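Long-range contacts in ESSB (PDB 2YNQ), which is a membrane-bound component of the type VII (Ess) secretion system, represented here by its extracellular domain, and probably helps build the export machinery across the cell membrane: residues S25-T30 with Y45-S50; M78-Y83 with R102-Y107; Y107-Y112 with Q136-Y141; E114-D119 with K129-I134. One frame throughout, in Å; residues are numbered along the deposited sequence.

Contact 1: residues S25-T30 with Y45-S50; sequences SDVITT and YELASS
Val-27 and Ile-28 of helix 24-31 pack against Leu-47 and Ser-50 of helix 41-53 in a buried helix-helix contact near the N-terminal end of this all-helical extracellular domain. The short axes pass 9.1 Å apart with an angle of 125° between their directions, and the backbones come nearest at Ile-28 and Leu-47. The two side chains of that pair cross at about a right angle: CD1 of Leu-47 reaches the Ile-28 backbone, 4.0 Å from CA, and also touches CG1. CG of Leu-47 is anti to the backbone N (chi1 -169°); of its two methyls CD1 faces Ile-28, while CD2 packs on Ile-82 of helix 75-85. The CD1 methyl of Ile-28 ends against the backbone carbonyl of Ser-50, with Ile-28 CD1 4.0 Å from Ser-50 O. Glu-46 turns its carboxylate to Thr-16 and Ser-15 of helix 7-19, which hydrogen-bond its two oxygens, and Ser-25 bonds to Asp-135 and Arg-113 of the second subunit. A serine hydroxyl in this apolar setting is satisfied within its own helix: Ser-50 OG donates to Glu-46 O at 2.7 Å, and this oxygen also accepts from Ser-50 N on the opposite face of the carbonyl plane. The same hydroxyl oxygen packs against Val-27, whose CG1 methyl lies 3.5 Å from Ser-50 OG.

Contact 2: residues M78-Y83 with R102-Y107; sequences MLYWIY and RDLIVY
Tyr-80 and Trp-81 of helix 75-85 meet Leu-104 and Tyr-107 of helix 102-118 in an aromatic-rich core between two nearly parallel helices, close to the centre of the helical domain. Helix 89-99 lies between them in sequence. The short axes run at 17° to each other but stay 12.1 Å apart, a gap bridged by large side chains. Tyr-80 spans most of it. Its CG is anti to the backbone N (chi1 173°), and its hydroxyl donates to the carbonyl of Leu-104, with OH 2.8 Å from O. The donor lies well off the C=O direction and a little out of the carbonyl plane. This oxygen belongs to the first turn of helix 102-118, so the bond joins a side chain of one helix to the backbone of the other. Leu-104 lies over one face of the same ring, its CD1 making a CH-pi contact 4.1 Å from the ring centroid, while CD2 touches both Tyr-80 CE2 and Trp-81 CZ2, each at 3.8 Å. Trp-81 and Tyr-107 meet obliquely, the six-membered ring of Trp-81 and the Tyr-107 ring inclined at 46°. Their polar groups are held by other partners: Trp-81 NE1 bonds to Ser-66 O, and Tyr-107 OH to Glu-55. The phenol oxygen of Tyr-80 also reaches the Tyr-107 ring at its edge, in plane, where OH lies 3.5 Å from CD2.

Contact 3: residues Y107-Y112 with Q136-Y141; sequences YALLKY and QEIKEY
Apolar packing carries most of this contact, with Leu-109 of helix 102-118 set among Glu-137, Ile-138 and Tyr-141 of helix 124-152. The backbones approach most closely at Leu-109 and Ile-138, where CB of Leu-109 lies 3.7 Å from CG1 of Ile-138. Ile-138 keeps CG1 anti to its carbonyl carbon (chi1 -76°); the Ile-138 and Leu-110 side chains cross at about a right angle, with Ile-138 CD1 3.8 Å from Leu-110 CD2. Leu-110 thereby touches the partner helix while also packing on Leu-57 of the second subunit. The CD1 methyl of Leu-109 rests obliquely against the Tyr-141 ring, 4.1 Å from CE2.

Glu-137 meets Leu-109 with both its CG methylene and its carboxylate group. Leu-109 and Glu-137 cross at about a right angle, bringing the leucine CD1 to 3.8 Å from the glutamate CG, and CD2 comes equally near the carboxylate oxygen OE1. The charge of Glu-137 is met by Arg-97 of helix 89-99 in a salt bridge through OE2, so that the third helix joins the interface; Leu-93 of the same helix packs on Leu-109.

With axes 10.1 Å apart and directions 160° from each other, the two helices form the middle of an antiparallel alpha-hairpin, in which the long C-terminal helix 124-152 folds back along helix 102-118.

Contact 4: residues E114-D119 with K129-I134; sequences EQIKGD and KKLDEI
Ile-116 has CG2 anti to the backbone N and CG1 anti to the carbonyl carbon (chi1 -64°), which spreads its two branches toward different residues of helix 124-152. CG2 meets Leu-131, lying 3.6 Å from the leucine CD1. The two side chains slide past each other in opposite directions, and the same leucine methyl lies 3.8 Å from Ile-116 CB. On the other branch, CG1 touches Ile-134 CD1 at 4.2 Å, while the Ile-116 and Lys-130 side chains cross at about a right angle, with Ile-116 CD1 4.0 Å from Lys-130 CG. Lys-130 is bent at both its second and third torsions, and its ammonium end points off from helix 102-118. Leu-131 CD1 also reaches Lys-117 N.

These residues close the antiparallel hairpin beside its turn, the axes 9.9 Å apart. Helix 102-118 ends here, Asp-119 being the first residue to leave helical geometry, and Asp-119 O accepts a hydrogen bond from Lys-127. Nearby, Glu-114 bonds to Ser-56 of the second subunit. One isoleucine set among leucine, isoleucine and lysine methylenes implies a contact held by dispersion and burial of apolar surface, with the charged end of Lys-130 directed out of it.

Overall arrangement
Contacts 1 to 3 follow one another along the chain, whereas contact 4 falls between the two segments of contact 3, nearer the turn of the hairpin. Contact 1 lies on the opposite side of the chain's centre from contacts 3 and 4, its centre about 26 and 29 Å from theirs. Contact 2, close to that centre, connects the two regions: it touches contact 1 where Ala-48 and Leu-47 pack on helix 75-85, and shares Tyr-107 with contact 3. Helix 102-118 serves contacts 2, 3 and 4, and helix 124-152 serves the last two, whose centres are 11 Å apart. Packing is thus continuous from the N-terminal helices to the C-terminal hairpin, and residues at both ends meet the second subunit.

Contact 1: residues S25-T30 with Y45-S50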
# COMPACT_ATOMS: atom_id res chain seq x y z
N SER D 25 -4.62 -1.29 -14.79
CA SER D 25 -5.73 -2.08 -14.26
C SER D 25 -6.21 -3.07 -15.31
O SER D 25 -6.44 -4.24 -15.03
CB SER D 25 -6.91 -1.19 -13.83
OG SER D 25 -6.49 -0.13 -12.98
N ASP D 26 -6.30 -2.59 -16.54
CA ASP D 26 -6.87 -3.38 -17.63
C ASP D 26 -5.91 -4.48 -18.08
O ASP D 26 -6.35 -5.55 -18.51
CB ASP D 26 -7.26 -2.46 -18.78
CG ASP D 26 -8.48 -2.95 -19.54
OD1 ASP D 26 -8.86 -4.15 -19.38
OD2 ASP D 26 -9.06 -2.14 -20.31
N VAL D 27 -4.60 -4.21 -17.97
CA VAL D 27 -3.58 -5.22 -18.21
C VAL D 27 -3.77 -6.36 -17.23
O VAL D 27 -3.75 -7.52 -17.61
CB VAL D 27 -2.16 -4.65 -18.04
CG1 VAL D 27 -1.13 -5.78 -17.96
CG2 VAL D 27 -1.82 -3.68 -19.16
N ILE D 28 -3.97 -5.99 -15.96
CA ILE D 28 -4.13 -6.92 -14.86
C ILE D 28 -5.34 -7.84 -15.06
O ILE D 28 -5.17 -9.04 -14.99
CB ILE D 28 -4.18 -6.19 -13.48
CG1 ILE D 28 -2.77 -5.73 -13.11
CG2 ILE D 28 -4.79 -7.07 -12.36
CD1 ILE D 28 -2.71 -4.59 -12.08
N THR D 29 -6.52 -7.28 -15.35
CA THR D 29 -7.68 -8.12 -15.58
C THR D 29 -7.60 -8.95 -16.86
O THR D 29 -8.13 -10.06 -16.93
CB THR D 29 -9.02 -7.36 -15.50
OG1 THR D 29 -9.01 -6.30 -16.44
CG2 THR D 29 -9.23 -6.77 -14.11
N THR D 30 -6.90 -8.44 -17.87
CA THR D 30 -6.68 -9.22 -19.09
C THR D 30 -5.91 -10.51 -18.80
O THR D 30 -6.18 -11.55 -19.39
CB THR D 30 -5.95 -8.38 -20.15
OG1 THR D 30 -6.81 -7.31 -20.54
CG2 THR D 30 -5.59 -9.21 -21.39
N TYR D 45 6.98 -8.67 -17.77
CA TYR D 45 7.38 -7.28 -17.58
C TYR D 45 6.17 -6.36 -17.51
O TYR D 45 6.08 -5.51 -16.62
CB TYR D 45 8.31 -6.80 -18.71
CG TYR D 45 8.54 -5.31 -18.73
CD1 TYR D 45 9.31 -4.70 -17.73
CD2 TYR D 45 7.99 -4.49 -19.72
CE1 TYR D 45 9.51 -3.32 -17.72
CE2 TYR D 45 8.19 -3.10 -19.73
CZ TYR D 45 8.96 -2.52 -18.73
OH TYR D 45 9.19 -1.14 -18.69
N GLU D 46 5.25 -6.54 -18.46
CA GLU D 46 4.04 -5.74 -18.53
C GLU D 46 3.20 -5.91 -17.27
O GLU D 46 2.75 -4.91 -16.68
CB GLU D 46 3.19 -6.10 -19.77
CG GLU D 46 3.81 -5.71 -21.12
CD GLU D 46 3.02 -6.23 -22.34
OE1 GLU D 46 1.86 -6.69 -22.21
OE2 GLU D 46 3.56 -6.19 -23.47
N LEU D 47 2.98 -7.16 -16.86
CA LEU D 47 2.14 -7.48 -15.71
C LEU D 47 2.77 -6.97 -14.41
O LEU D 47 2.14 -6.27 -13.62
CB LEU D 47 1.90 -8.99 -15.62
CG LEU D 47 0.83 -9.47 -14.63
CD1 LEU D 47 -0.49 -8.66 -14.78
CD2 LEU D 47 0.57 -10.99 -14.75
N ALA D 48 4.06 -7.27 -14.24
CA ALA D 48 4.77 -6.91 -13.04
C ALA D 48 4.84 -5.41 -12.94
O ALA D 48 4.62 -4.86 -11.85
CB ALA D 48 6.15 -7.54 -13.02
N SER D 49 5.08 -4.73 -14.05
CA SER D 49 5.11 -3.27 -14.01
C SER D 49 3.76 -2.80 -13.60
O SER D 49 3.64 -1.90 -12.77
CB SER D 49 5.51 -2.60 -15.33
OG SER D 49 6.76 -3.07 -15.77
N SER D 50 2.73 -3.42 -14.16
CA SER D 50 1.38 -2.96 -13.89
C SER D 50 1.04 -3.13 -12.41
O SER D 50 0.47 -2.22 -11.81
CB SER D 50 0.36 -3.64 -14.79
OG SER D 50 0.59 -3.30 -16.14

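Contact 2: residues M78-Y83 with R102-Y107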
# COMPACT_ATOMS: atom_id res chain seq x y z
N MET D 78 10.09 -9.99 -10.97
CA MET D 78 8.82 -9.83 -11.63
C MET D 78 7.78 -10.74 -11.00
O MET D 78 6.66 -10.30 -10.71
CB MET D 78 8.95 -10.11 -13.13
CG MET D 78 9.80 -9.04 -13.83
SD MET D 78 9.95 -9.34 -15.61
CE MET D 78 11.18 -8.11 -16.04
N LEU D 79 8.15 -11.99 -10.76
CA LEU D 79 7.25 -12.95 -10.14
C LEU D 79 6.87 -12.51 -8.73
O LEU D 79 5.70 -12.60 -8.36
CB LEU D 79 7.85 -14.36 -10.13
CG LEU D 79 7.97 -14.99 -11.52
CD1 LEU D 79 8.77 -16.34 -11.50
CD2 LEU D 79 6.59 -15.15 -12.17
N TYR D 80 7.85 -12.02 -7.97
CA TYR D 80 7.58 -11.49 -6.64
C TYR D 80 6.45 -10.46 -6.69
O TYR D 80 5.46 -10.60 -5.97
CB TYR D 80 8.82 -10.84 -6.06
CG TYR D 80 8.53 -10.14 -4.76
CD1 TYR D 80 8.62 -10.82 -3.55
CD2 TYR D 80 8.15 -8.79 -4.72
CE1 TYR D 80 8.34 -10.18 -2.34
CE2 TYR D 80 7.87 -8.14 -3.52
CZ TYR D 80 7.97 -8.85 -2.32
OH TYR D 80 7.71 -8.26 -1.10
N TRP D 81 6.58 -9.45 -7.54
CA TRP D 81 5.60 -8.38 -7.57
C TRP D 81 4.25 -8.82 -8.11
O TRP D 81 3.21 -8.31 -7.67
CB TRP D 81 6.14 -7.15 -8.31
CG TRP D 81 7.16 -6.44 -7.44
CD1 TRP D 81 8.51 -6.41 -7.61
CD2 TRP D 81 6.88 -5.73 -6.22
NE1 TRP D 81 9.10 -5.70 -6.58
CE2 TRP D 81 8.11 -5.26 -5.72
CE3 TRP D 81 5.71 -5.43 -5.51
CZ2 TRP D 81 8.21 -4.52 -4.54
CZ3 TRP D 81 5.81 -4.69 -4.33
CH2 TRP D 81 7.05 -4.24 -3.86
N ILE D 82 4.26 -9.77 -9.04
CA ILE D 82 3.02 -10.29 -9.56
C ILE D 82 2.27 -11.04 -8.45
O ILE D 82 1.04 -10.87 -8.29
CB ILE D 82 3.26 -11.20 -10.79
CG1 ILE D 82 3.76 -10.38 -11.99
CG2 ILE D 82 1.97 -11.98 -11.13
CD1 ILE D 82 4.35 -11.21 -13.18
N TYR D 83 2.99 -11.83 -7.66
CA TYR D 83 2.31 -12.53 -6.55
C TYR D 83 1.87 -11.59 -5.45
O TYR D 83 0.81 -11.80 -4.83
CB TYR D 83 3.18 -13.60 -5.91
CG TYR D 83 3.63 -14.70 -6.83
CD1 TYR D 83 2.75 -15.30 -7.74
CD2 TYR D 83 4.94 -15.17 -6.76
CE1 TYR D 83 3.19 -16.33 -8.58
CE2 TYR D 83 5.38 -16.19 -7.57
CZ TYR D 83 4.51 -16.76 -8.49
OH TYR D 83 4.99 -17.79 -9.28
N ARG D 102 16.27 -8.66 1.64
CA ARG D 102 15.76 -8.45 3.01
C ARG D 102 14.44 -7.69 3.06
O ARG D 102 13.46 -8.18 3.62
CB ARG D 102 16.81 -7.74 3.87
CG ARG D 102 16.39 -7.56 5.31
CD ARG D 102 16.63 -6.13 5.77
NE ARG D 102 18.01 -5.74 5.55
CZ ARG D 102 18.43 -4.74 4.78
NH1 ARG D 102 17.58 -3.95 4.14
NH2 ARG D 102 19.72 -4.50 4.69
N ASP D 103 14.40 -6.52 2.44
CA ASP D 103 13.23 -5.67 2.50
C ASP D 103 12.04 -6.23 1.75
O ASP D 103 10.90 -5.89 2.07
CB ASP D 103 13.58 -4.27 2.05
CG ASP D 103 14.74 -3.69 2.87
OD1 ASP D 103 14.79 -3.95 4.10
OD2 ASP D 103 15.60 -3.01 2.30
N LEU D 104 12.30 -7.13 0.80
CA LEU D 104 11.22 -7.80 0.11
C LEU D 104 10.63 -8.88 1.01
O LEU D 104 9.42 -9.08 1.01
CB LEU D 104 11.66 -8.34 -1.27
CG LEU D 104 11.94 -7.31 -2.38
CD1 LEU D 104 12.06 -7.99 -3.74
CD2 LEU D 104 10.92 -6.21 -2.47
N ILE D 105 11.47 -9.56 1.78
CA ILE D 105 10.98 -10.53 2.75
C ILE D 105 10.12 -9.80 3.76
O ILE D 105 9.00 -10.22 4.05
CB ILE D 105 12.12 -11.30 3.47
CG1 ILE D 105 12.96 -12.09 2.45
CG2 ILE D 105 11.55 -12.22 4.56
CD1 ILE D 105 14.30 -12.68 2.99
N VAL D 106 10.62 -8.69 4.27
CA VAL D 106 9.84 -7.93 5.23
C VAL D 106 8.51 -7.50 4.63
O VAL D 106 7.46 -7.63 5.27
CB VAL D 106 10.59 -6.70 5.77
CG1 VAL D 106 9.64 -5.81 6.53
CG2 VAL D 106 11.76 -7.13 6.64
N TYR D 107 8.53 -6.99 3.40
CA TYR D 107 7.29 -6.52 2.80
C TYR D 107 6.27 -7.65 2.62
O TYR D 107 5.07 -7.47 2.88
CB TYR D 107 7.57 -5.83 1.48
CG TYR D 107 6.36 -5.13 0.95
CD1 TYR D 107 5.96 -3.90 1.49
CD2 TYR D 107 5.61 -5.68 -0.09
CE1 TYR D 107 4.84 -3.25 1.01
CE2 TYR D 107 4.49 -5.03 -0.59
CZ TYR D 107 4.11 -3.83 -0.03
OH TYR D 107 2.98 -3.20 -0.50

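Contact 3: residues Y107-Y112 with Q136-Y141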
# COMPACT_ATOMS: atom_id res chain seq x y z
N TYR D 107 8.53 -6.99 3.40
CA TYR D 107 7.29 -6.52 2.80
C TYR D 107 6.27 -7.65 2.62
O TYR D 107 5.07 -7.47 2.88
CB TYR D 107 7.57 -5.83 1.48
CG TYR D 107 6.36 -5.13 0.95
CD1 TYR D 107 5.96 -3.90 1.49
CD2 TYR D 107 5.61 -5.68 -0.09
CE1 TYR D 107 4.84 -3.25 1.01
CE2 TYR D 107 4.49 -5.03 -0.59
CZ TYR D 107 4.11 -3.83 -0.03
OH TYR D 107 2.98 -3.20 -0.50
N ALA D 108 6.75 -8.81 2.21
CA ALA D 108 5.91 -9.98 2.05
C ALA D 108 5.36 -10.47 3.40
O ALA D 108 4.20 -10.88 3.51
CB ALA D 108 6.67 -11.07 1.33
N LEU D 109 6.20 -10.40 4.43
CA LEU D 109 5.79 -10.75 5.80
C LEU D 109 4.64 -9.85 6.25
O LEU D 109 3.65 -10.32 6.85
CB LEU D 109 6.96 -10.66 6.77
CG LEU D 109 7.90 -11.87 6.74
CD1 LEU D 109 9.23 -11.55 7.42
CD2 LEU D 109 7.25 -13.17 7.34
N LEU D 110 4.75 -8.55 5.94
CA LEU D 110 3.65 -7.61 6.22
C LEU D 110 2.35 -7.97 5.50
O LEU D 110 1.29 -7.96 6.12
CB LEU D 110 4.06 -6.18 5.91
CG LEU D 110 5.04 -5.59 6.94
CD1 LEU D 110 5.63 -4.29 6.40
CD2 LEU D 110 4.41 -5.39 8.36
N LYS D 111 2.40 -8.31 4.22
CA LYS D 111 1.18 -8.73 3.50
C LYS D 111 0.65 -10.03 4.08
O LYS D 111 -0.56 -10.22 4.21
CB LYS D 111 1.43 -8.86 1.99
CG LYS D 111 1.65 -7.54 1.26
CD LYS D 111 0.53 -6.52 1.52
CE LYS D 111 0.49 -5.39 0.49
NZ LYS D 111 -0.18 -5.81 -0.82
N TYR D 112 1.55 -10.93 4.47
CA TYR D 112 1.14 -12.19 5.05
C TYR D 112 0.46 -11.96 6.41
O TYR D 112 -0.50 -12.65 6.76
CB TYR D 112 2.34 -13.13 5.16
CG TYR D 112 2.04 -14.49 5.72
CD1 TYR D 112 0.95 -15.25 5.28
CD2 TYR D 112 2.86 -15.04 6.69
CE1 TYR D 112 0.70 -16.53 5.80
CE2 TYR D 112 2.62 -16.31 7.23
CZ TYR D 112 1.54 -17.05 6.78
OH TYR D 112 1.31 -18.29 7.35
N GLN D 136 8.05 -10.95 15.20
CA GLN D 136 9.38 -11.27 15.69
C GLN D 136 10.37 -11.41 14.54
O GLN D 136 11.48 -10.87 14.59
CB GLN D 136 9.32 -12.53 16.59
CG GLN D 136 10.64 -12.95 17.26
CD GLN D 136 11.42 -11.78 17.88
OE1 GLN D 136 12.44 -11.34 17.34
NE2 GLN D 136 10.92 -11.28 19.02
N GLU D 137 9.96 -12.10 13.48
CA GLU D 137 10.78 -12.17 12.26
C GLU D 137 11.01 -10.82 11.59
O GLU D 137 12.12 -10.49 11.16
CB GLU D 137 10.20 -13.15 11.27
CG GLU D 137 11.13 -13.42 10.13
CD GLU D 137 10.72 -14.59 9.30
OE1 GLU D 137 9.61 -15.13 9.51
OE2 GLU D 137 11.53 -14.99 8.42
N ILE D 138 9.95 -10.02 11.51
CA ILE D 138 10.06 -8.68 10.94
C ILE D 138 11.05 -7.86 11.76
O ILE D 138 11.97 -7.27 11.21
CB ILE D 138 8.68 -7.98 10.85
CG1 ILE D 138 7.88 -8.54 9.67
CG2 ILE D 138 8.86 -6.45 10.72
CD1 ILE D 138 6.39 -8.31 9.77
N LYS D 139 10.87 -7.87 13.08
CA LYS D 139 11.75 -7.10 13.96
C LYS D 139 13.21 -7.55 13.85
O LYS D 139 14.12 -6.73 13.82
CB LYS D 139 11.27 -7.11 15.41
CG LYS D 139 11.77 -5.89 16.16
CD LYS D 139 11.20 -5.75 17.56
CE LYS D 139 11.67 -4.43 18.16
NZ LYS D 139 11.21 -4.27 19.56
N GLU D 140 13.41 -8.86 13.73
CA GLU D 140 14.74 -9.40 13.49
C GLU D 140 15.40 -8.80 12.23
O GLU D 140 16.55 -8.33 12.30
CB GLU D 140 14.71 -10.94 13.46
CG GLU D 140 16.05 -11.59 13.81
CD GLU D 140 16.74 -10.90 14.99
OE1 GLU D 140 16.15 -10.90 16.10
OE2 GLU D 140 17.86 -10.35 14.82
N TYR D 141 14.67 -8.79 11.10
CA TYR D 141 15.17 -8.21 9.84
C TYR D 141 15.34 -6.71 9.96
O TYR D 141 16.32 -6.14 9.48
CB TYR D 141 14.24 -8.51 8.67
CG TYR D 141 14.32 -9.91 8.16
CD1 TYR D 141 15.50 -10.43 7.64
CD2 TYR D 141 13.19 -10.73 8.17
CE1 TYR D 141 15.57 -11.74 7.17
CE2 TYR D 141 13.25 -12.03 7.70
CZ TYR D 141 14.44 -12.53 7.21
OH TYR D 141 14.47 -13.82 6.74

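Contact 4: residues E114-D119 with K129-I134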
# COMPACT_ATOMS: atom_id res chain seq x y z
N GLU D 114 -1.42 -9.47 7.23
CA GLU D 114 -2.81 -9.07 6.94
C GLU D 114 -3.68 -10.28 6.68
O GLU D 114 -4.81 -10.34 7.15
CB GLU D 114 -2.88 -8.18 5.71
CG GLU D 114 -2.39 -6.76 5.87
CD GLU D 114 -2.32 -6.06 4.52
OE1 GLU D 114 -2.98 -6.53 3.56
OE2 GLU D 114 -1.61 -5.03 4.40
N GLN D 115 -3.15 -11.24 5.94
CA GLN D 115 -3.90 -12.41 5.55
C GLN D 115 -4.21 -13.29 6.75
O GLN D 115 -5.28 -13.93 6.81
CB GLN D 115 -3.13 -13.20 4.49
CG GLN D 115 -3.90 -14.39 3.96
CD GLN D 115 -3.07 -15.25 3.04
OE1 GLN D 115 -2.34 -14.74 2.17
NE2 GLN D 115 -3.17 -16.56 3.21
N ILE D 116 -3.29 -13.32 7.71
CA ILE D 116 -3.53 -14.03 8.96
C ILE D 116 -4.62 -13.32 9.75
O ILE D 116 -5.59 -13.94 10.18
CB ILE D 116 -2.23 -14.18 9.80
CG1 ILE D 116 -1.20 -15.04 9.06
CG2 ILE D 116 -2.55 -14.79 11.18
CD1 ILE D 116 -1.57 -16.52 8.91
N LYS D 117 -4.46 -12.00 9.90
CA LYS D 117 -5.44 -11.15 10.57
C LYS D 117 -6.86 -11.42 10.04
O LYS D 117 -7.80 -11.56 10.83
CB LYS D 117 -5.07 -9.67 10.40
CG LYS D 117 -5.57 -8.75 11.50
CD LYS D 117 -4.42 -8.20 12.37
CE LYS D 117 -4.93 -7.26 13.48
NZ LYS D 117 -3.79 -6.50 14.11
N GLY D 118 -7.00 -11.53 8.72
CA GLY D 118 -8.30 -11.75 8.09
C GLY D 118 -8.77 -13.19 7.99
O GLY D 118 -9.96 -13.44 7.78
N ASP D 119 -7.85 -14.14 8.15
CA ASP D 119 -8.19 -15.56 8.03
C ASP D 119 -9.27 -15.98 9.01
O ASP D 119 -9.20 -15.67 10.20
CB ASP D 119 -6.94 -16.42 8.21
CG ASP D 119 -7.19 -17.89 7.92
OD1 ASP D 119 -8.16 -18.47 8.45
OD2 ASP D 119 -6.40 -18.47 7.16
N LYS D 129 -0.62 -16.37 18.05
CA LYS D 129 0.69 -17.00 18.03
C LYS D 129 1.41 -16.68 16.72
O LYS D 129 2.58 -16.28 16.74
CB LYS D 129 0.56 -18.51 18.21
CG LYS D 129 1.90 -19.25 18.22
CD LYS D 129 1.73 -20.75 18.38
CE LYS D 129 3.08 -21.46 18.27
NZ LYS D 129 2.97 -22.93 18.46
N LYS D 130 0.71 -16.85 15.60
CA LYS D 130 1.31 -16.64 14.28
C LYS D 130 1.66 -15.18 14.00
O LYS D 130 2.75 -14.90 13.53
CB LYS D 130 0.43 -17.23 13.16
CG LYS D 130 1.12 -17.27 11.79
CD LYS D 130 1.04 -18.66 11.17
CE LYS D 130 2.40 -19.35 11.23
NZ LYS D 130 2.38 -20.73 10.66
N LEU D 131 0.75 -14.26 14.32
CA LEU D 131 1.07 -12.84 14.23
C LEU D 131 2.37 -12.54 14.97
O LEU D 131 3.22 -11.80 14.47
CB LEU D 131 -0.04 -11.96 14.83
CG LEU D 131 -1.34 -11.63 14.10
CD1 LEU D 131 -1.19 -11.74 12.58
CD2 LEU D 131 -2.48 -12.51 14.59
N ASP D 132 2.50 -13.13 16.16
CA ASP D 132 3.64 -12.91 17.04
C ASP D 132 4.92 -13.47 16.43
O ASP D 132 5.95 -12.79 16.43
CB ASP D 132 3.37 -13.50 18.44
CG ASP D 132 2.33 -12.69 19.22
OD1 ASP D 132 2.11 -11.50 18.89
OD2 ASP D 132 1.72 -13.25 20.16
N GLU D 133 4.85 -14.69 15.91
CA GLU D 133 5.97 -15.25 15.14
C GLU D 133 6.40 -14.29 14.01
O GLU D 133 7.60 -14.11 13.77
CB GLU D 133 5.60 -16.60 14.52
CG GLU D 133 5.31 -17.73 15.50
CD GLU D 133 4.95 -19.04 14.80
OE1 GLU D 133 5.20 -19.17 13.57
OE2 GLU D 133 4.42 -19.95 15.48
N ILE D 134 5.43 -13.67 13.34
CA ILE D 134 5.73 -12.84 12.16
C ILE D 134 6.39 -11.55 12.56
O ILE D 134 7.39 -11.15 11.98
CB ILE D 134 4.46 -12.57 11.29
CG1 ILE D 134 4.12 -13.81 10.46
CG2 ILE D 134 4.66 -11.39 10.36
CD1 ILE D 134 2.68 -13.88 10.03